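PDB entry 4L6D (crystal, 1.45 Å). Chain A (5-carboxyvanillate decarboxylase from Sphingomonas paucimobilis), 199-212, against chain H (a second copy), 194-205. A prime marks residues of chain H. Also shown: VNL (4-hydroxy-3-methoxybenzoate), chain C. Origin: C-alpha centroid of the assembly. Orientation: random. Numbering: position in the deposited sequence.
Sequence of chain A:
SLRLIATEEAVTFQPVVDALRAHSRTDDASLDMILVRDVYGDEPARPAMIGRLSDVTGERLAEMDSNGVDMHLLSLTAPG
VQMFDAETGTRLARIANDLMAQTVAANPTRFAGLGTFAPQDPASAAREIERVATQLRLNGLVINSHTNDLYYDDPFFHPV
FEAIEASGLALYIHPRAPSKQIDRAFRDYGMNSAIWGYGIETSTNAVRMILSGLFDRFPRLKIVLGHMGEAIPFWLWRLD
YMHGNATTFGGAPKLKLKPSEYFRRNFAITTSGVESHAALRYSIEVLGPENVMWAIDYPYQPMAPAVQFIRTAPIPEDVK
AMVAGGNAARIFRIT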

# COMPACT_ATOMS: atom_id res chain seq x y z
N GLY A 199 3.76 -5.54 -3.76
CA GLY A 199 3.19 -4.21 -3.88
C GLY A 199 3.76 -3.23 -2.88
O GLY A 199 4.00 -2.06 -3.21
N ILE A 200 3.98 -3.68 -1.66
CA ILE A 200 4.54 -2.81 -0.63
C ILE A 200 5.98 -2.42 -0.96
O ILE A 200 6.36 -1.24 -0.88
CB ILE A 200 4.47 -3.46 0.76
CG1 ILE A 200 3.02 -3.79 1.14
CG2 ILE A 200 5.11 -2.54 1.79
CD1 ILE A 200 2.09 -2.59 1.10
N GLU A 201 6.78 -3.40 -1.35
CA GLU A 201 8.16 -3.17 -1.75
C GLU A 201 8.28 -2.18 -2.90
O GLU A 201 9.04 -1.20 -2.81
CB GLU A 201 8.80 -4.53 -2.11
CG GLU A 201 10.04 -4.47 -2.99
CD GLU A 201 11.24 -3.82 -2.32
OE1 GLU A 201 11.31 -3.76 -1.07
OE2 GLU A 201 12.12 -3.37 -3.08
N THR A 202 7.50 -2.41 -3.96
CA THR A 202 7.65 -1.65 -5.20
C THR A 202 7.08 -0.23 -5.05
O THR A 202 7.70 0.74 -5.51
CB THR A 202 6.97 -2.39 -6.36
OG1 THR A 202 7.43 -3.74 -6.37
CG2 THR A 202 7.34 -1.75 -7.70
N SER A 203 5.92 -0.12 -4.41
CA SER A 203 5.33 1.20 -4.19
C SER A 203 6.20 2.04 -3.28
O SER A 203 6.35 3.24 -3.51
CB SER A 203 3.90 1.11 -3.63
OG SER A 203 3.87 0.45 -2.38
N THR A 204 6.77 1.44 -2.25
CA THR A 204 7.63 2.20 -1.34
C THR A 204 8.88 2.73 -2.06
O THR A 204 9.28 3.87 -1.84
CB THR A 204 7.98 1.39 -0.09
OG1 THR A 204 6.77 1.08 0.62
CG2 THR A 204 8.91 2.18 0.83
N ASN A 205 9.47 1.90 -2.91
CA ASN A 205 10.58 2.32 -3.75
C ASN A 205 10.17 3.56 -4.55
O ASN A 205 10.83 4.61 -4.49
CB ASN A 205 10.96 1.16 -4.68
CG ASN A 205 12.36 1.31 -5.28
OD1 ASN A 205 12.97 2.38 -5.24
ND2 ASN A 205 12.88 0.21 -5.83
N ALA A 206 9.05 3.47 -5.25
CA ALA A 206 8.61 4.58 -6.08
C ALA A 206 8.30 5.86 -5.29
O ALA A 206 8.59 6.97 -5.75
CB ALA A 206 7.42 4.17 -6.95
N VAL A 207 7.67 5.70 -4.13
CA VAL A 207 7.38 6.87 -3.31
C VAL A 207 8.68 7.55 -2.84
O VAL A 207 8.78 8.77 -2.84
CB VAL A 207 6.46 6.51 -2.12
CG1 VAL A 207 6.36 7.66 -1.12
CG2 VAL A 207 5.08 6.14 -2.65
N ARG A 208 9.68 6.75 -2.46
CA ARG A 208 10.98 7.31 -2.09
C ARG A 208 11.58 8.07 -3.27
O ARG A 208 12.14 9.15 -3.10
CB ARG A 208 11.96 6.22 -1.64
CG ARG A 208 11.59 5.52 -0.34
CD ARG A 208 12.62 4.42 0.01
NE ARG A 208 13.93 5.03 0.30
CZ ARG A 208 14.37 5.31 1.52
NH1 ARG A 208 13.66 4.97 2.59
NH2 ARG A 208 15.54 5.91 1.67
N MET A 209 11.44 7.51 -4.47
CA MET A 209 11.97 8.18 -5.66
C MET A 209 11.32 9.55 -5.84
O MET A 209 12.01 10.55 -6.03
CB MET A 209 11.74 7.33 -6.92
CG MET A 209 12.59 6.06 -6.96
SD MET A 209 12.04 4.87 -8.21
CE MET A 209 12.63 5.63 -9.72
N ILE A 210 10.00 9.59 -5.76
CA ILE A 210 9.30 10.85 -5.91
C ILE A 210 9.67 11.85 -4.82
O ILE A 210 10.04 12.99 -5.12
CB ILE A 210 7.78 10.62 -5.92
CG1 ILE A 210 7.38 9.84 -7.17
CG2 ILE A 210 7.02 11.94 -5.86
CD1 ILE A 210 5.94 9.35 -7.15
N LEU A 211 9.57 11.44 -3.56
CA LEU A 211 9.80 12.37 -2.46
C LEU A 211 11.23 12.87 -2.36
O LEU A 211 11.48 13.96 -1.84
CB LEU A 211 9.35 11.77 -1.12
CG LEU A 211 7.84 11.53 -0.99
CD1 LEU A 211 7.52 10.94 0.38
CD2 LEU A 211 7.04 12.80 -1.22
N SER A 212 12.18 12.08 -2.88
CA SER A 212 13.59 12.46 -2.84
C SER A 212 13.93 13.53 -3.88
O SER A 212 15.01 14.11 -3.84
CB SER A 212 14.49 11.25 -3.07
OG SER A 212 14.43 10.85 -4.42
N ALA H 194 1.85 10.19 8.20
CA ALA H 194 0.66 10.02 7.37
C ALA H 194 0.94 9.94 5.87
O ALA H 194 0.19 9.30 5.12
CB ALA H 194 -0.34 11.15 7.66
N ILE H 195 2.01 10.60 5.42
CA ILE H 195 2.30 10.63 3.99
C ILE H 195 2.54 9.23 3.39
O ILE H 195 2.26 9.02 2.21
CB ILE H 195 3.45 11.61 3.65
CG1 ILE H 195 3.44 11.99 2.16
CG2 ILE H 195 4.82 11.03 4.06
CD1 ILE H 195 4.45 13.05 1.78
N TRP H 196 3.04 8.28 4.18
CA TRP H 196 3.26 6.94 3.63
C TRP H 196 3.28 5.81 4.66
O TRP H 196 2.55 4.83 4.53
CB TRP H 196 4.52 6.88 2.73
CG TRP H 196 4.53 5.65 1.88
CD1 TRP H 196 5.44 4.62 1.92
CD2 TRP H 196 3.58 5.30 0.86
NE1 TRP H 196 5.12 3.67 0.98
CE2 TRP H 196 3.99 4.05 0.32
CE3 TRP H 196 2.44 5.92 0.34
CZ2 TRP H 196 3.27 3.41 -0.70
CZ3 TRP H 196 1.74 5.29 -0.67
CH2 TRP H 196 2.15 4.04 -1.18
N GLY H 197 4.12 5.94 5.67
CA GLY H 197 4.29 4.86 6.62
C GLY H 197 3.02 4.46 7.36
O GLY H 197 2.80 3.28 7.61
N TYR H 198 2.19 5.43 7.72
CA TYR H 198 0.95 5.12 8.44
C TYR H 198 0.10 4.11 7.67
O TYR H 198 -0.42 3.13 8.23
CB TYR H 198 0.13 6.40 8.70
CG TYR H 198 0.54 7.17 9.93
CD1 TYR H 198 1.73 6.91 10.58
CD2 TYR H 198 -0.30 8.15 10.46
CE1 TYR H 198 2.10 7.62 11.72
CE2 TYR H 198 0.04 8.86 11.60
CZ TYR H 198 1.24 8.59 12.22
OH TYR H 198 1.61 9.28 13.36
N GLY H 199 -0.02 4.33 6.36
CA GLY H 199 -0.83 3.45 5.53
C GLY H 199 -0.23 2.07 5.36
O GLY H 199 -0.95 1.07 5.38
N ILE H 200 1.08 2.01 5.18
CA ILE H 200 1.76 0.72 5.02
C ILE H 200 1.69 -0.13 6.28
O ILE H 200 1.38 -1.32 6.24
CB ILE H 200 3.24 0.90 4.60
CG1 ILE H 200 3.35 1.69 3.28
CG2 ILE H 200 3.93 -0.46 4.48
CD1 ILE H 200 2.49 1.12 2.16
N GLU H 201 1.98 0.50 7.42
CA GLU H 201 1.91 -0.14 8.72
C GLU H 201 0.52 -0.72 8.99
O GLU H 201 0.39 -1.90 9.34
CB GLU H 201 2.29 0.89 9.79
CG GLU H 201 1.87 0.58 11.23
CD GLU H 201 2.48 -0.68 11.80
OE1 GLU H 201 3.56 -1.10 11.34
OE2 GLU H 201 1.87 -1.23 12.74
N THR H 202 -0.50 0.10 8.80
CA THR H 202 -1.85 -0.28 9.22
C THR H 202 -2.45 -1.30 8.26
O THR H 202 -3.08 -2.28 8.70
CB THR H 202 -2.75 0.95 9.29
OG1 THR H 202 -2.10 1.94 10.09
CG2 THR H 202 -4.10 0.60 9.92
N SER H 203 -2.23 -1.11 6.96
CA SER H 203 -2.77 -2.05 5.99
C SER H 203 -2.09 -3.41 6.14
O SER H 203 -2.74 -4.44 6.03
CB SER H 203 -2.63 -1.53 4.56
OG SER H 203 -1.27 -1.39 4.19
N THR H 204 -0.78 -3.42 6.40
CA THR H 204 -0.08 -4.69 6.55
C THR H 204 -0.57 -5.45 7.78
O THR H 204 -0.74 -6.66 7.74
CB THR H 204 1.45 -4.50 6.56
OG1 THR H 204 1.86 -3.93 5.30
CG2 THR H 204 2.17 -5.83 6.76
N ASN H 205 -0.83 -4.72 8.87
CA ASN H 205 -1.45 -5.31 10.06
C ASN H 205 -2.76 -6.01 9.69
O ASN H 205 -2.97 -7.20 9.99
CB ASN H 205 -1.72 -4.21 11.10
CG ASN H 205 -1.91 -4.76 12.53
OD1 ASN H 205 -2.11 -5.96 12.73
ND2 ASN H 205 -1.82 -3.86 13.52
C1 VNL C . -1.02 12.98 12.07
CO1 VNL C . -2.13 12.87 11.23
CO2 VNL C . -0.96 12.30 13.30
CM1 VNL C . -3.23 12.07 11.60
CM2 VNL C . -2.03 11.49 13.68
OM VNL C . -2.08 10.78 14.85
CZ VNL C . -3.21 11.37 12.81
CC VNL C . 0.13 13.87 11.68
CV VNL C . -1.02 10.88 15.82
O1 VNL C . 0.02 14.69 10.74
O2 VNL C . 1.17 13.79 12.37
O3 VNL C . -4.33 10.82 13.40

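Two copies of the same helix meet here almost exactly antiparallel, their directions differing by 177°. Their axes come no closer than 11.8 Å, too far apart for backbone to touch backbone, so the gap must be filled by side chains. The largest of these is Trp196′, which stands at the N-cap position just before its helix and points toward chain A.

With chi1 at -164° (t), the indole of Trp196′ extends across the gap and lies against a single turn of the chain A helix. Val207 follows Ser203 by four residues and Thr204 by three, about one turn, so all three can border the same ring, and together they form a shallow seat for it. Val207 supplies its floor: CG2 sits 3.6 Å from the centroid of the six-membered ring of Trp196′ and only 5° off the ring normal, so a methyl group rests squarely on the aromatic face in a CH-pi contact. A branched, compact valine suits this place, since it brings a methyl up to the flat surface without needing a long chain.

The edge of the seat is polar. Trp196′ NE1 donates a hydrogen bond to Thr204 OG1 at 3.1 Å, and its N-H...acceptor angle of 175° is nearly straight. That hydroxyl can accept because its own proton is used elsewhere: Thr204 OG1 donates to Ile200 O, 2.8 Å away, one turn back. Ser203 OG likewise donates to Gly199 O at 2.6 Å, which folds the small side chain against its own helix; it meets the edge of the indole, with Ser203 OG 3.5 Å from Trp196′ CZ2. Thus the ring has a methyl over one face and hydroxyls near its plane, and its one polar hydrogen is satisfied.

Beyond the indole, the two copies of Ile200 meet each other. Their CA atoms are 7.2 Å apart, and Ile200 CG2 touches Ile200′ CG2 at 3.6 Å. Both side chains adopt chi1 m and chi2 m, but the approach is not identical: CA-to-CB points toward the partner in Ile200′ and sideways in Ile200, whose end nevertheless comes nearer. Beta-branching serves well here, placing a methyl close to each backbone where the two bumps must meet.

Toward the C-terminal end of the chain A stretch, Leu211 CD2 reaches Ile195′ CD1 at 4.0 Å. Both CA-to-CB bonds point across the gap, and their branched aliphatic ends meet there, adding an apolar contact.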